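Local coordinates for allergen Bos d 2 (Bos taurus, PDB 4WFV), which probably carries pheromones or other small odorant molecules as a secreted lipocalin, and is a major allergen of cow dander, at residues L35-Y39 with M113-L117. Sequence-based numbering, arbitrary orientation.
Sequences LRNYY and MTEGL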
loop_
_atom_site.group_PDB
_atom_site.type_symbol
_atom_site.label_atom_id
_atom_site.label_comp_id
_atom_site.label_asym_id
_atom_site.label_seq_id
_atom_site.Cartn_x
_atom_site.Cartn_y
_atom_site.Cartn_z
ATOM N N LEU A 35 5.717 1.938 -8.283
ATOM C CA LEU A 35 4.800 1.829 -7.146
ATOM C C LEU A 35 4.424 0.397 -6.843
ATOM O O LEU A 35 3.425 0.152 -6.181
ATOM C CB LEU A 35 3.525 2.656 -7.384
ATOM C CG LEU A 35 3.818 4.097 -7.815
ATOM C CD1 LEU A 35 2.516 4.896 -7.996
ATOM C CD2 LEU A 35 4.757 4.774 -6.820
ATOM N N ARG A 36 5.217 -0.548 -7.332
ATOM C CA ARG A 36 5.105 -1.935 -6.886
ATOM C C ARG A 36 6.118 -2.150 -5.773
ATOM O O ARG A 36 7.318 -2.269 -6.018
ATOM C CB ARG A 36 5.365 -2.894 -8.035
ATOM C CG ARG A 36 4.911 -4.326 -7.755
ATOM C CD ARG A 36 5.313 -5.220 -8.900
ATOM N NE ARG A 36 4.927 -6.617 -8.753
ATOM C CZ ARG A 36 3.856 -7.176 -9.315
ATOM N NH1 ARG A 36 3.009 -6.444 -10.023
ATOM N NH2 ARG A 36 3.620 -8.467 -9.164
ATOM N N ASN A 37 5.629 -2.138 -4.543
ATOM C CA ASN A 37 6.498 -2.076 -3.378
ATOM C C ASN A 37 6.158 -3.212 -2.431
ATOM O O ASN A 37 5.003 -3.381 -2.028
ATOM C CB ASN A 37 6.334 -0.720 -2.685
ATOM C CG ASN A 37 6.454 0.447 -3.655
ATOM O OD1 ASN A 37 5.639 1.373 -3.638
ATOM N ND2 ASN A 37 7.462 0.394 -4.521
ATOM N N TYR A 38 7.171 -4.004 -2.090
ATOM C CA TYR A 38 6.960 -5.202 -1.289
ATOM C C TYR A 38 7.136 -4.897 0.193
ATOM O O TYR A 38 8.251 -4.937 0.734
ATOM C CB TYR A 38 7.887 -6.330 -1.761
ATOM C CG TYR A 38 7.683 -6.707 -3.215
ATOM C CD1 TYR A 38 6.617 -7.508 -3.607
ATOM C CD2 TYR A 38 8.559 -6.257 -4.198
ATOM C CE1 TYR A 38 6.429 -7.862 -4.950
ATOM C CE2 TYR A 38 8.381 -6.603 -5.543
ATOM C CZ TYR A 38 7.311 -7.403 -5.901
ATOM O OH TYR A 38 7.126 -7.755 -7.220
ATOM N N TYR A 39 6.010 -4.611 0.844
ATOM C CA TYR A 39 5.984 -4.234 2.255
ATOM C C TYR A 39 6.636 -5.269 3.139
ATOM O O TYR A 39 6.531 -6.469 2.890
ATOM C CB TYR A 39 4.536 -4.073 2.723
ATOM C CG TYR A 39 3.925 -2.724 2.416
ATOM C CD1 TYR A 39 3.551 -2.382 1.118
ATOM C CD2 TYR A 39 3.707 -1.797 3.427
ATOM C CE1 TYR A 39 2.983 -1.150 0.832
ATOM C CE2 TYR A 39 3.133 -0.559 3.153
ATOM C CZ TYR A 39 2.774 -0.241 1.860
ATOM O OH TYR A 39 2.214 1.002 1.613
ATOM N N MET A 113 -4.432 4.444 -6.701
ATOM C CA MET A 113 -4.122 3.037 -6.467
ATOM C C MET A 113 -4.453 2.603 -5.046
ATOM O O MET A 113 -4.648 3.414 -4.143
ATOM C CB MET A 113 -2.654 2.739 -6.796
ATOM C CG MET A 113 -1.672 3.386 -5.868
ATOM S SD MET A 113 0.023 2.862 -6.209
ATOM C CE MET A 113 0.095 1.226 -5.499
ATOM N N THR A 114 -4.550 1.295 -4.876
ATOM C CA THR A 114 -4.678 0.742 -3.536
ATOM C C THR A 114 -3.685 -0.373 -3.345
ATOM O O THR A 114 -3.164 -0.935 -4.317
ATOM C CB THR A 114 -6.076 0.148 -3.280
ATOM O OG1 THR A 114 -6.320 -0.894 -4.232
ATOM C CG2 THR A 114 -7.173 1.237 -3.355
ATOM N N GLU A 115 -3.430 -0.681 -2.076
ATOM C CA GLU A 115 -2.606 -1.818 -1.699
ATOM C C GLU A 115 -3.349 -2.630 -0.657
ATOM O O GLU A 115 -3.942 -2.071 0.289
ATOM C CB GLU A 115 -1.271 -1.342 -1.124
ATOM C CG GLU A 115 -0.461 -0.554 -2.147
ATOM C CD GLU A 115 0.674 0.230 -1.532
ATOM O OE1 GLU A 115 0.472 0.851 -0.478
ATOM O OE2 GLU A 115 1.777 0.213 -2.118
ATOM N N GLY A 116 -3.344 -3.946 -0.831
ATOM C CA GLY A 116 -3.988 -4.856 0.106
ATOM C C GLY A 116 -2.933 -5.672 0.819
ATOM O O GLY A 116 -2.256 -6.494 0.196
ATOM N N LEU A 117 -2.793 -5.438 2.119
ATOM C CA LEU A 117 -1.751 -6.056 2.924
ATOM C C LEU A 117 -2.390 -7.083 3.855
ATOM O O LEU A 117 -3.546 -6.928 4.246
ATOM C CB LEU A 117 -1.032 -5.002 3.764
ATOM C CG LEU A 117 -0.606 -3.674 3.148
ATOM C CD1 LEU A 117 0.184 -2.851 4.172
ATOM C CD2 LEU A 117 0.244 -3.901 1.934
HETATM O O HOH W 1 2.797 -1.639 -4.185
#
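Residues 35-39 and 113-117 head the same way, within 12°; in backbone register, Leu35 lies opposite Met113, Asn37 opposite Glu115 and Tyr39 opposite Leu117. The CA atoms of Leu35 and Met113 are 9.0 Å apart and those of Tyr39 and Leu117 8.0 Å, a spacing spanned by side chains and one water, with no backbone hydrogen bond between the segments. At the Tyr39 end, the planes of the phenol ring and the Glu115 carboxylate are nearly perpendicular (81°). Tyr39 OH donates to Glu115 OE1 over 2.7 Å, meeting the oxygen on its syn side but 32° out of the carboxylate plane. OE1 is also hydrogen-bonded to Thr100 OG1 of the adjoining strand 97-105; these two partners, with a water on OE2, probably hold the buried carboxylate in its rotation. Leu117 reaches the same tyrosine over a face: its CD2 lies 3.9 Å from the ring centroid in a CH-pi contact, while CD1 packs against the CD2-CE2 side of the ring.

The contact bridges the interior of the lipocalin beta-barrel, where residues 35-39, running from a loop into strand 38-45, meet strand 110-118 across the buried core. Here the second carboxylate oxygen, Glu115 OE2, accepts a bond of 3.0 Å from the water, which also donates to Leu35 O and accepts from Asn37 N, so the water ties the glutamate to the backbone leading into strand 38-45. Beside this polar group, Met113 SD touches both CB and CD1 of Leu35, each at 3.7 Å. The bend of the methionine at its last torsion turns CE toward Leu35 O, 3.6 Å away.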